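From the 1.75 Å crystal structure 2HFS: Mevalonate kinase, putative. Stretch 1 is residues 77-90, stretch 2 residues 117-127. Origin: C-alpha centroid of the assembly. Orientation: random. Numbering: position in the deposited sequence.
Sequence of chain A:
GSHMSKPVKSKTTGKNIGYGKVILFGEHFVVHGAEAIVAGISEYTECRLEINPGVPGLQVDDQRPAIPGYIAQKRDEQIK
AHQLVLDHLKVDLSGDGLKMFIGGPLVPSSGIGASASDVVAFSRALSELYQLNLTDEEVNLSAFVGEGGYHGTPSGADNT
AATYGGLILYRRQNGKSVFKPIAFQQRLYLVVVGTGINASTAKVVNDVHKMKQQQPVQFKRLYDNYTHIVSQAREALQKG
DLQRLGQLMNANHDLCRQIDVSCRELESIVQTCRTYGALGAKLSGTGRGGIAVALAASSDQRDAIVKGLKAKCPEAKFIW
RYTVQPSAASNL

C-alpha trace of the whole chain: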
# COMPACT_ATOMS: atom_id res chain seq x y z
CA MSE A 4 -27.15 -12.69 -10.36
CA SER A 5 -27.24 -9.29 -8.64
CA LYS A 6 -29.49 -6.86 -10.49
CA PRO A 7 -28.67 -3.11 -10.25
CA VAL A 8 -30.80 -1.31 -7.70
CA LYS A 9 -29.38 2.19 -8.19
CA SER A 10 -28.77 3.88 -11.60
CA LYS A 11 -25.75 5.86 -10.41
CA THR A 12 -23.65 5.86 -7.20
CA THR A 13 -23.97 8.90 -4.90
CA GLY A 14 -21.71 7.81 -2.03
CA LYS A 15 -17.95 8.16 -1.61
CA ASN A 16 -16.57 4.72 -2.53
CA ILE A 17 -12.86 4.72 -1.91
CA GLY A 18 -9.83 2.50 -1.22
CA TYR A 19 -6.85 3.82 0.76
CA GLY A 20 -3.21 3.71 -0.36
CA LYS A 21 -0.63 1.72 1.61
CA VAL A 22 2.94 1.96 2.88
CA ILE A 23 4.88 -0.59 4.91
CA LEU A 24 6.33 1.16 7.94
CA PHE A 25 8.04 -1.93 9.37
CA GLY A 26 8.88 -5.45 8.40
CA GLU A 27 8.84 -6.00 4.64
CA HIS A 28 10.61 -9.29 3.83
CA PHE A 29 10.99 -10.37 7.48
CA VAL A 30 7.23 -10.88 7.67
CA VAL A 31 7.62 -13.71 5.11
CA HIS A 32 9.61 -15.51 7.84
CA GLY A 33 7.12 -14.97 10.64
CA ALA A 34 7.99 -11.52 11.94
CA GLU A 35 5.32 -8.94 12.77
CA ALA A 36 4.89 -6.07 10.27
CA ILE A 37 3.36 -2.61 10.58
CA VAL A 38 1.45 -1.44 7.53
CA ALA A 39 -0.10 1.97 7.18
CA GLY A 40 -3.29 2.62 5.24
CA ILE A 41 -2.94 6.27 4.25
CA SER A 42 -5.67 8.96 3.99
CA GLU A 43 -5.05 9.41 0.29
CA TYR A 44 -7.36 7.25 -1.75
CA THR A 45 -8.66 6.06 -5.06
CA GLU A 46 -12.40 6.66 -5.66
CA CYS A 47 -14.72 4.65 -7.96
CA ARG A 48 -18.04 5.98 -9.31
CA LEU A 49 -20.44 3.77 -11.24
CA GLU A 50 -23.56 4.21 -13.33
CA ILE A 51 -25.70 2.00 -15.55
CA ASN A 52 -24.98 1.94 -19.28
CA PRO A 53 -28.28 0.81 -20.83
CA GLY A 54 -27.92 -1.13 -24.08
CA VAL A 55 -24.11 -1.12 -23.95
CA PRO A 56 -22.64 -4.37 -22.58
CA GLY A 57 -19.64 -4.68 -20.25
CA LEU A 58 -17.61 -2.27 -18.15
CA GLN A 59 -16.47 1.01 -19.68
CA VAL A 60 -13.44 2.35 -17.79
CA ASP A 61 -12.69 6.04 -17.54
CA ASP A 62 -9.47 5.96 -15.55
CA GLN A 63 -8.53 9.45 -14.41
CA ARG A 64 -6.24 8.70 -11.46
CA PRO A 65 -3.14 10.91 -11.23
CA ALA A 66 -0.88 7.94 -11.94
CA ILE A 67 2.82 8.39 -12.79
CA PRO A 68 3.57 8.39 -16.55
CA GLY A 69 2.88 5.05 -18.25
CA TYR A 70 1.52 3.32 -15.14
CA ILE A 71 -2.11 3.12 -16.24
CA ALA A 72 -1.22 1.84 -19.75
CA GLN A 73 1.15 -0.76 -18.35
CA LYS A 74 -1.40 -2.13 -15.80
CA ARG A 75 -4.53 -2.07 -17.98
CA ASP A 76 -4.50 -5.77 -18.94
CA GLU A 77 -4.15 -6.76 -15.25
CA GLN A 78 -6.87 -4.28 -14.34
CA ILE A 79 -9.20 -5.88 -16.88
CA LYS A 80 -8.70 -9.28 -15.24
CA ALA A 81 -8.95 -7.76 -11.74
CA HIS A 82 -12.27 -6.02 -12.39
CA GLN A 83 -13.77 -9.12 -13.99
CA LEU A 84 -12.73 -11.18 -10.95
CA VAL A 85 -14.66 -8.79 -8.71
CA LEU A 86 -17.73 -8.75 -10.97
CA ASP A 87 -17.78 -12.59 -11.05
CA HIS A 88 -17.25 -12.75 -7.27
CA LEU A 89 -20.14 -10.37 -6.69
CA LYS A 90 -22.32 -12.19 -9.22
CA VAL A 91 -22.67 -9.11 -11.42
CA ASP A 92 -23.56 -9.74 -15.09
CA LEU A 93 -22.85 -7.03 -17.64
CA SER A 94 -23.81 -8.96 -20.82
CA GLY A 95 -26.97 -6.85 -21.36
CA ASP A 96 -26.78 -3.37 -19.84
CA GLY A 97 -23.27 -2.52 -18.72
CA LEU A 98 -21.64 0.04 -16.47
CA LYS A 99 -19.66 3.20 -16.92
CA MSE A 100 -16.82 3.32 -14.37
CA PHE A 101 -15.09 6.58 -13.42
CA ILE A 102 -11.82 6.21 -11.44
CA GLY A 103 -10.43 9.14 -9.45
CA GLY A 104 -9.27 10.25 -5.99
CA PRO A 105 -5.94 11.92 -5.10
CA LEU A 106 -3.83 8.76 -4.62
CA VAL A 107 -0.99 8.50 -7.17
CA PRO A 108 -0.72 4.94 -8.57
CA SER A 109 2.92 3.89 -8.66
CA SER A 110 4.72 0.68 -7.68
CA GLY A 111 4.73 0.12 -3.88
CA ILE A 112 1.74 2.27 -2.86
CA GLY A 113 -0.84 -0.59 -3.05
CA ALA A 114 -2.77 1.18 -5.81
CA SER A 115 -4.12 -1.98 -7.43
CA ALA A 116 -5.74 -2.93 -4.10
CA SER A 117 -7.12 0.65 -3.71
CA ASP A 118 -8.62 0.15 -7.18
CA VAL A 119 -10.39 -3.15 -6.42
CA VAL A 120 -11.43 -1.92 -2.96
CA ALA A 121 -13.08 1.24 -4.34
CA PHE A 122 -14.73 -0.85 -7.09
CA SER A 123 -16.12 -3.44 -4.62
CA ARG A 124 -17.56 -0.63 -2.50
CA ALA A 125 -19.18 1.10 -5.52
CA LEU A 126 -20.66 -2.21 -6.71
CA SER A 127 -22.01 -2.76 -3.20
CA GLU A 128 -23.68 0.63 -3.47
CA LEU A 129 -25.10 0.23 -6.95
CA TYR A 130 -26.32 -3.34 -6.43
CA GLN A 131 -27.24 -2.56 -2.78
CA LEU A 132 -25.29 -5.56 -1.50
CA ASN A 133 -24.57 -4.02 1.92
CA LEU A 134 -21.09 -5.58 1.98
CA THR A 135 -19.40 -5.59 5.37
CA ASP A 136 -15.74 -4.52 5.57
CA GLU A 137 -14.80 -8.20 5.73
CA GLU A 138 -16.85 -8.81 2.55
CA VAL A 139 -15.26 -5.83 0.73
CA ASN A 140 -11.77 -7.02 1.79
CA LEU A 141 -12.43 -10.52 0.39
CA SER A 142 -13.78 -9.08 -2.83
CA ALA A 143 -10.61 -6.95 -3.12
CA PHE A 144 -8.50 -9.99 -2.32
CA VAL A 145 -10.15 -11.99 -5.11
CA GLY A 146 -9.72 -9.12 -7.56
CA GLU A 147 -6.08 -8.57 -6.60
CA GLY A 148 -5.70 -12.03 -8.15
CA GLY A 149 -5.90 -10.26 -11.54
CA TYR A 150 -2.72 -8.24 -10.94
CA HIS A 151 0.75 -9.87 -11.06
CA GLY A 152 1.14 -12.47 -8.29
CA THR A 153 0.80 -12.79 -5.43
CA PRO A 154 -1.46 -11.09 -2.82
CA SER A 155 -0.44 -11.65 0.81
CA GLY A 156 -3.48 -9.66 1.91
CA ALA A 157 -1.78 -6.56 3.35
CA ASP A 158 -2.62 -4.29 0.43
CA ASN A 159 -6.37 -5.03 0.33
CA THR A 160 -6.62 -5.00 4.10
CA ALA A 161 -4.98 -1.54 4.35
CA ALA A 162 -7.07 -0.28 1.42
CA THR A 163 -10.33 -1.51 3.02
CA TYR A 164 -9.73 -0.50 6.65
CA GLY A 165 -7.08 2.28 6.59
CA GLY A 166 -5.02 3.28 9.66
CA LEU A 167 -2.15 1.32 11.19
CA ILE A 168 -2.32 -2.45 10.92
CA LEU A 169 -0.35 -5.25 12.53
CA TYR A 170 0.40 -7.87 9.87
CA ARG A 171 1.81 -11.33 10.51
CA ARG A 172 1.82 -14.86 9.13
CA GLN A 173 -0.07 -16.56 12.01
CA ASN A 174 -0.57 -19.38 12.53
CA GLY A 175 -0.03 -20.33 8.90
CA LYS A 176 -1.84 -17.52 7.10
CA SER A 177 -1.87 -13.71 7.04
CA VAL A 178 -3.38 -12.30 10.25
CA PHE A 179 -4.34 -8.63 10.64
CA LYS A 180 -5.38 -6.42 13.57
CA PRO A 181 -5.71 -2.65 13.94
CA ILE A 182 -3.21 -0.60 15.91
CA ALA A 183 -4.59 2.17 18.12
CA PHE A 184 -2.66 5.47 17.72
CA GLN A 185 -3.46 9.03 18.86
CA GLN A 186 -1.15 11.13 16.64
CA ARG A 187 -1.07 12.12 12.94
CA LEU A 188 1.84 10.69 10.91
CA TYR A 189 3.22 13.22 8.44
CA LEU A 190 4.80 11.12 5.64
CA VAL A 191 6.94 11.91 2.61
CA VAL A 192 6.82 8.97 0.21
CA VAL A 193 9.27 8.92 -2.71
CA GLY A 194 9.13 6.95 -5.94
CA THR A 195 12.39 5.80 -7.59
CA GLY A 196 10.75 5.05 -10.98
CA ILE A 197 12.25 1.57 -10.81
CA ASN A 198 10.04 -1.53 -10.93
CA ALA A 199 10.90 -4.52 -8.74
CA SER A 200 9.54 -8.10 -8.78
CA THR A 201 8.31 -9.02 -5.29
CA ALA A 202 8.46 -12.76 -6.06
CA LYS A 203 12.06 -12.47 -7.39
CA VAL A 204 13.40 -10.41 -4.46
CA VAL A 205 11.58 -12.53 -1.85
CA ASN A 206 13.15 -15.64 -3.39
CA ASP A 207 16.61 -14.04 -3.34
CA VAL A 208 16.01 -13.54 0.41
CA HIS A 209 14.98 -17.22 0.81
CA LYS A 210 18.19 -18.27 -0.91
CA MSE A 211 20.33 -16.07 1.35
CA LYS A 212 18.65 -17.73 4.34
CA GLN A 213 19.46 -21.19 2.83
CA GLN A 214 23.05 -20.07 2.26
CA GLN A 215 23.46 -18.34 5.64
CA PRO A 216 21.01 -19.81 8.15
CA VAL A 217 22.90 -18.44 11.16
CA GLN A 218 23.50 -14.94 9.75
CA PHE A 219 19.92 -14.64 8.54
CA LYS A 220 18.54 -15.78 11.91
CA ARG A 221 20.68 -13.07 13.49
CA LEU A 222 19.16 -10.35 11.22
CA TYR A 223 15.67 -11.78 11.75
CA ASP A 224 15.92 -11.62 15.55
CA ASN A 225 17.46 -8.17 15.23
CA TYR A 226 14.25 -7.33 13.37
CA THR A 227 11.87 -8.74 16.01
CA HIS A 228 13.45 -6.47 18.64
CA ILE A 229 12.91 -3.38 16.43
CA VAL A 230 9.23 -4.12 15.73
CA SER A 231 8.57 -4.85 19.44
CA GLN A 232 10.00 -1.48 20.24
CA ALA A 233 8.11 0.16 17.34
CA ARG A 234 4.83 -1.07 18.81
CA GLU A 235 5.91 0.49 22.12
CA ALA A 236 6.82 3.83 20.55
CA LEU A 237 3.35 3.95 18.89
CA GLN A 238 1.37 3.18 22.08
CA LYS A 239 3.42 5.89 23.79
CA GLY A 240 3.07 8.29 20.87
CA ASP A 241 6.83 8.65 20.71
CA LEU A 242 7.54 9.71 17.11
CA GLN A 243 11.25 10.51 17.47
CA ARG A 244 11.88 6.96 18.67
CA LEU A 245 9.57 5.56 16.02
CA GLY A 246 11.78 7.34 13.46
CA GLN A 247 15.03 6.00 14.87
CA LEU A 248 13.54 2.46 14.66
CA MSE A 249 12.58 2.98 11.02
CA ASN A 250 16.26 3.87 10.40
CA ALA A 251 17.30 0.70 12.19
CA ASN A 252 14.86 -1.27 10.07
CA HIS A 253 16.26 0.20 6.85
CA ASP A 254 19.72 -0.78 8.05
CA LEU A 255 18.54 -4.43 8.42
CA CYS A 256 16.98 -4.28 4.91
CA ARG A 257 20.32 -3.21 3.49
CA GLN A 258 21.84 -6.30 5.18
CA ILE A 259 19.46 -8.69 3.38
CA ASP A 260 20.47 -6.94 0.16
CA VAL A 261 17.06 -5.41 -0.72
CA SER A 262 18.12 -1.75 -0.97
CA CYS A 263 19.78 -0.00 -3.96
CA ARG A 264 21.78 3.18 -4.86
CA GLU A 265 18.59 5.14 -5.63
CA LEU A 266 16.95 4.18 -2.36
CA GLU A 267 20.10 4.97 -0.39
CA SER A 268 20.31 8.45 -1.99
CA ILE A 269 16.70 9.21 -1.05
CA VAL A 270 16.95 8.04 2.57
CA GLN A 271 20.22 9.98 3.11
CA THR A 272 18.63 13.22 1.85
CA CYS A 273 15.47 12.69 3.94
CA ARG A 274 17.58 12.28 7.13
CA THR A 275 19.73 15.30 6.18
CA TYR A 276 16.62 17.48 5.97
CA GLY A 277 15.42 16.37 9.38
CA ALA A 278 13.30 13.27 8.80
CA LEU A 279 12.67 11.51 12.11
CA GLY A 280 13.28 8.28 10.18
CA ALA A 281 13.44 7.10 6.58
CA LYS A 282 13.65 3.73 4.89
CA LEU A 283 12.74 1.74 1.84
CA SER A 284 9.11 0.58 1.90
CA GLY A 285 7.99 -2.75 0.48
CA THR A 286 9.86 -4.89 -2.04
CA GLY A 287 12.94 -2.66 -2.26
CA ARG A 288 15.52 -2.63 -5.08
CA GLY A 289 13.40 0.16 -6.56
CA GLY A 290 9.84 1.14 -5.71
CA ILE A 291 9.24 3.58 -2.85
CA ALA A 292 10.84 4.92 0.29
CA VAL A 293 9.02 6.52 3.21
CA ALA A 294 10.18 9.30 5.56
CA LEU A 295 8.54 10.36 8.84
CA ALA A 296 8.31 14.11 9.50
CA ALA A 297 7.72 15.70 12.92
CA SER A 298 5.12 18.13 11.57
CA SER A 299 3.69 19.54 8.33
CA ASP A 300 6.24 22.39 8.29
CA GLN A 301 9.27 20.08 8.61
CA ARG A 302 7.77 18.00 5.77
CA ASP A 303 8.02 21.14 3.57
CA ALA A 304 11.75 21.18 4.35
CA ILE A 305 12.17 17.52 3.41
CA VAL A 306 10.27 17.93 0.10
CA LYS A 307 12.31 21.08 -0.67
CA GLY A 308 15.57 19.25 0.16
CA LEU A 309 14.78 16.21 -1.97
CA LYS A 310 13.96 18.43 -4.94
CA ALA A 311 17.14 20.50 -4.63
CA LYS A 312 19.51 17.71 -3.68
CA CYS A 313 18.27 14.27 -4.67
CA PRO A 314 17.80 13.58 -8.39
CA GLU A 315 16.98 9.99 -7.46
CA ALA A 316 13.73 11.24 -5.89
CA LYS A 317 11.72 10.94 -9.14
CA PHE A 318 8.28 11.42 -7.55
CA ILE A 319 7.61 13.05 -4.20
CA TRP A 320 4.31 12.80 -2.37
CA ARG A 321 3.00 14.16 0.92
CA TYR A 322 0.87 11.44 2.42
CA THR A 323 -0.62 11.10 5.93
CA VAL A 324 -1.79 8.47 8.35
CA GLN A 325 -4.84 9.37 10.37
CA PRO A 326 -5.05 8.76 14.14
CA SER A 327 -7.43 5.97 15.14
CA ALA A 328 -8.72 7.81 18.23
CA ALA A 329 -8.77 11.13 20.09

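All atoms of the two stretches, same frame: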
# COMPACT_ATOMS: atom_id res chain seq x y z
N GLU A 77 -3.94 -6.23 -16.61
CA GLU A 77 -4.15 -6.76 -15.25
C GLU A 77 -5.42 -6.21 -14.62
O GLU A 77 -6.17 -6.94 -13.96
CB GLU A 77 -2.96 -6.44 -14.34
CG GLU A 77 -1.65 -7.12 -14.71
CD GLU A 77 -0.45 -6.36 -14.16
OE1 GLU A 77 -0.19 -6.42 -12.93
OE2 GLU A 77 0.24 -5.71 -14.96
N GLN A 78 -5.64 -4.91 -14.80
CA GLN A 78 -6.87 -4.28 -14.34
C GLN A 78 -8.12 -4.94 -14.90
O GLN A 78 -9.08 -5.15 -14.16
CB GLN A 78 -6.90 -2.80 -14.65
CG GLN A 78 -8.03 -2.10 -13.95
CD GLN A 78 -8.10 -0.67 -14.34
OE1 GLN A 78 -8.30 -0.37 -15.52
NE2 GLN A 78 -7.94 0.23 -13.36
N ILE A 79 -8.12 -5.20 -16.21
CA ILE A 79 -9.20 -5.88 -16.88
C ILE A 79 -9.52 -7.21 -16.18
O ILE A 79 -10.68 -7.51 -15.89
CB ILE A 79 -8.83 -6.11 -18.37
CG1 ILE A 79 -8.74 -4.76 -19.12
CG2 ILE A 79 -9.80 -7.06 -19.03
CD1 ILE A 79 -8.54 -4.87 -20.62
N LYS A 80 -8.50 -8.00 -15.92
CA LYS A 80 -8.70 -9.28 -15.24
C LYS A 80 -9.20 -9.07 -13.81
O LYS A 80 -10.11 -9.76 -13.36
CB LYS A 80 -7.42 -10.12 -15.25
CG LYS A 80 -7.02 -10.66 -16.62
CD LYS A 80 -5.79 -11.57 -16.53
N ALA A 81 -8.60 -8.09 -13.12
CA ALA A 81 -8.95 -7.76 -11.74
C ALA A 81 -10.43 -7.39 -11.59
O ALA A 81 -11.14 -7.93 -10.74
CB ALA A 81 -8.06 -6.59 -11.25
N HIS A 82 -10.88 -6.47 -12.43
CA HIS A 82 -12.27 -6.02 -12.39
C HIS A 82 -13.25 -7.15 -12.68
O HIS A 82 -14.32 -7.24 -12.06
CB HIS A 82 -12.49 -4.87 -13.35
CG HIS A 82 -11.89 -3.58 -12.90
ND1 HIS A 82 -11.77 -2.49 -13.72
CD2 HIS A 82 -11.36 -3.22 -11.70
CE1 HIS A 82 -11.20 -1.50 -13.06
NE2 HIS A 82 -10.95 -1.92 -11.83
N GLN A 83 -12.90 -8.02 -13.63
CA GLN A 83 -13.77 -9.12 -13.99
C GLN A 83 -13.86 -10.12 -12.84
O GLN A 83 -14.93 -10.67 -12.57
CB GLN A 83 -13.33 -9.79 -15.31
CG GLN A 83 -14.38 -10.77 -15.85
CD GLN A 83 -15.72 -10.10 -16.11
OE1 GLN A 83 -15.79 -9.14 -16.87
NE2 GLN A 83 -16.77 -10.59 -15.47
N LEU A 84 -12.75 -10.32 -12.14
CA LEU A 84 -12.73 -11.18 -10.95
C LEU A 84 -13.71 -10.72 -9.89
O LEU A 84 -14.43 -11.53 -9.28
CB LEU A 84 -11.32 -11.21 -10.38
CG LEU A 84 -10.46 -12.25 -11.11
CD1 LEU A 84 -9.03 -12.15 -10.69
CD2 LEU A 84 -11.01 -13.65 -10.84
N VAL A 85 -13.75 -9.40 -9.68
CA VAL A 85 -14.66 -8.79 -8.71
C VAL A 85 -16.12 -8.91 -9.17
O VAL A 85 -16.99 -9.28 -8.39
CB VAL A 85 -14.28 -7.32 -8.44
CG1 VAL A 85 -15.33 -6.61 -7.53
CG2 VAL A 85 -12.87 -7.24 -7.84
N LEU A 86 -16.38 -8.60 -10.44
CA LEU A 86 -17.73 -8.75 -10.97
C LEU A 86 -18.24 -10.18 -10.79
O LEU A 86 -19.35 -10.38 -10.29
CB LEU A 86 -17.79 -8.35 -12.45
CG LEU A 86 -17.59 -6.85 -12.69
CD1 LEU A 86 -17.42 -6.53 -14.19
CD2 LEU A 86 -18.73 -6.09 -12.13
N ASP A 87 -17.43 -11.16 -11.19
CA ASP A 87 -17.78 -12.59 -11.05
C ASP A 87 -18.02 -12.96 -9.58
O ASP A 87 -18.98 -13.65 -9.26
CB ASP A 87 -16.71 -13.49 -11.66
CG ASP A 87 -16.60 -13.33 -13.17
OD1 ASP A 87 -17.60 -12.97 -13.82
OD2 ASP A 87 -15.53 -13.54 -13.79
N HIS A 88 -17.14 -12.48 -8.70
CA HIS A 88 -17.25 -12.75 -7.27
C HIS A 88 -18.54 -12.20 -6.69
O HIS A 88 -19.17 -12.82 -5.84
CB HIS A 88 -16.05 -12.16 -6.52
CG HIS A 88 -16.14 -12.30 -5.03
ND1 HIS A 88 -15.93 -13.50 -4.38
CD2 HIS A 88 -16.40 -11.39 -4.07
CE1 HIS A 88 -16.06 -13.32 -3.08
NE2 HIS A 88 -16.36 -12.05 -2.86
N LEU A 89 -18.94 -11.03 -7.17
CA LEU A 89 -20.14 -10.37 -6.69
C LEU A 89 -21.40 -10.74 -7.47
O LEU A 89 -22.49 -10.19 -7.22
CB LEU A 89 -19.91 -8.85 -6.67
CG LEU A 89 -18.85 -8.50 -5.63
CD1 LEU A 89 -18.62 -7.00 -5.56
CD2 LEU A 89 -19.24 -9.06 -4.25
N LYS A 90 -21.24 -11.67 -8.40
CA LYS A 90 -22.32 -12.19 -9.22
C LYS A 90 -23.00 -11.07 -10.03
O LYS A 90 -24.22 -10.98 -10.10
CB LYS A 90 -23.32 -12.97 -8.36
CG LYS A 90 -22.67 -14.14 -7.60
CD LYS A 90 -22.61 -15.40 -8.43
CE LYS A 90 -21.36 -16.22 -8.14
NZ LYS A 90 -21.33 -17.48 -8.93
N SER A 117 -6.25 -0.54 -3.88
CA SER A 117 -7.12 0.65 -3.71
C SER A 117 -8.18 0.68 -4.80
O SER A 117 -9.34 1.02 -4.53
CB SER A 117 -6.34 1.97 -3.72
OG SER A 117 -5.09 1.85 -3.05
N ASP A 118 -7.75 0.31 -6.01
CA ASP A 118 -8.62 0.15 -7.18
C ASP A 118 -9.73 -0.86 -6.90
O ASP A 118 -10.92 -0.50 -6.93
CB ASP A 118 -7.76 -0.23 -8.39
CG ASP A 118 -8.55 -0.39 -9.70
OD1 ASP A 118 -9.79 -0.22 -9.73
OD2 ASP A 118 -7.97 -0.67 -10.76
N VAL A 119 -9.36 -2.12 -6.62
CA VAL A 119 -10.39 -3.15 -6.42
C VAL A 119 -11.21 -2.91 -5.16
O VAL A 119 -12.37 -3.28 -5.12
CB VAL A 119 -9.88 -4.63 -6.48
CG1 VAL A 119 -9.50 -5.00 -7.92
CG2 VAL A 119 -8.69 -4.89 -5.53
N VAL A 120 -10.64 -2.25 -4.15
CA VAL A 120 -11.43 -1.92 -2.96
C VAL A 120 -12.52 -0.92 -3.33
O VAL A 120 -13.71 -1.16 -3.08
CB VAL A 120 -10.58 -1.44 -1.78
CG1 VAL A 120 -11.44 -0.80 -0.70
CG2 VAL A 120 -9.77 -2.62 -1.19
N ALA A 121 -12.12 0.19 -3.96
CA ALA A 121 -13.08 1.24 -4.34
C ALA A 121 -14.20 0.67 -5.22
O ALA A 121 -15.39 0.95 -5.00
CB ALA A 121 -12.34 2.37 -5.05
N PHE A 122 -13.81 -0.16 -6.18
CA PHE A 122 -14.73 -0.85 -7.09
C PHE A 122 -15.75 -1.73 -6.34
O PHE A 122 -16.95 -1.63 -6.60
CB PHE A 122 -13.91 -1.68 -8.10
CG PHE A 122 -14.72 -2.29 -9.22
CD1 PHE A 122 -15.83 -1.64 -9.75
CD2 PHE A 122 -14.37 -3.54 -9.72
CE1 PHE A 122 -16.58 -2.23 -10.81
CE2 PHE A 122 -15.09 -4.14 -10.77
CZ PHE A 122 -16.19 -3.48 -11.32
N SER A 123 -15.26 -2.58 -5.43
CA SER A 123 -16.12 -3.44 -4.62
C SER A 123 -17.14 -2.63 -3.83
O SER A 123 -18.30 -3.01 -3.75
CB SER A 123 -15.26 -4.28 -3.68
OG SER A 123 -14.47 -5.19 -4.44
N ARG A 124 -16.68 -1.53 -3.23
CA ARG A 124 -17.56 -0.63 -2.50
C ARG A 124 -18.63 -0.00 -3.40
O ARG A 124 -19.80 0.02 -3.04
CB ARG A 124 -16.74 0.45 -1.78
CG ARG A 124 -15.95 -0.07 -0.55
CD ARG A 124 -15.48 1.04 0.40
NE ARG A 124 -14.68 0.53 1.52
CZ ARG A 124 -15.16 -0.12 2.57
NH1 ARG A 124 -16.47 -0.38 2.68
NH2 ARG A 124 -14.34 -0.53 3.52
N ALA A 125 -18.22 0.49 -4.57
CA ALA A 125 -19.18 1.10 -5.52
C ALA A 125 -20.21 0.09 -6.03
O ALA A 125 -21.38 0.44 -6.18
CB ALA A 125 -18.46 1.75 -6.68
N LEU A 126 -19.76 -1.13 -6.31
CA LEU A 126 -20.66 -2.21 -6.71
C LEU A 126 -21.65 -2.49 -5.57
O LEU A 126 -22.87 -2.64 -5.82
CB LEU A 126 -19.89 -3.48 -7.09
CG LEU A 126 -19.07 -3.41 -8.39
CD1 LEU A 126 -18.12 -4.63 -8.49
CD2 LEU A 126 -19.99 -3.35 -9.62
N SER A 127 -21.13 -2.55 -4.34
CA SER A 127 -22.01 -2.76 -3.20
C SER A 127 -23.08 -1.68 -3.19
O SER A 127 -24.27 -1.98 -2.99
CB SER A 127 -21.23 -2.73 -1.88
OG SER A 127 -22.10 -2.98 -0.79

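Two helices of one chain, running in broadly the same direction, pack through a graded contact: a buried carboxylate gripped by two side-chain donors at one end, and an apolar seam built around a single valine knob for the rest. The axes cross at -34° and approach to 10.3 Å, and the nearest backbones pair Gln 78 with Asp 118, His 82 with Val 119, Val 85 with Ser 123 and Leu 89 with Leu 126.

The polar end is organised by Asp 118, whose CA-to-CB bond points toward the first helix. Gln 78 and His 82 lie one turn apart, and both start sideways, yet their ends come nearer and meet the same carboxylate. Gln 78 NE2 donates to Asp 118 OD2 at 2.8 Å, with an N-H...O angle of 165°. His 82 NE2 donates to Asp 118 OD1 at 2.9 Å and 176°, nearly straight, with the oxygen lying at the ring edge near its plane. The two bonds end on different carboxylate oxygens, and OD2 has a further partner elsewhere in the structure.

His 82 also makes the transition to the apolar part. The His 82 ring lies obliquely to that of Phe 122, with centroids 4.7 Å apart and planes at 54°, while His 82 O sits 3.4 Å from Phe 122 CE2, near the plane of the phenyl ring. Phe 122 loses more area to this contact than any other residue, 75 Å².

Val 85 is the knob, set among Val 119, Phe 122, Ser 123 and Leu 126. With chi1 t, Val 85 CG2 lies 4.0 Å from Val 119 CG1, whereas Val 85 CG1 approaches Phe 122 CD2 at 3.9 Å and Leu 126 CD1 at 3.6 Å. Val 85 CG1 is also 3.5 Å from Ser 123 OG, a hydroxyl whose polarity is at least partly met by its bond to Val 119 O of its own helix, 2.9 Å from Ser 123 OG.

Ala 81, one turn before the knob, adds a smaller contact, Ala 81 CB to Val 119 CG1 at 4.0 Å. At the other end the leucines close the seam: Leu 86 CD2 reaches Phe 122 CZ at 3.7 Å and Leu 126 CD2 at 3.9 Å, and Leu 89 CD1 meets Leu 126 CD1 at 3.8 Å. Leu 89 thus still contributes just past the last helical residue, His 88, and Lys 90, with positive phi, completes a Schellman motif.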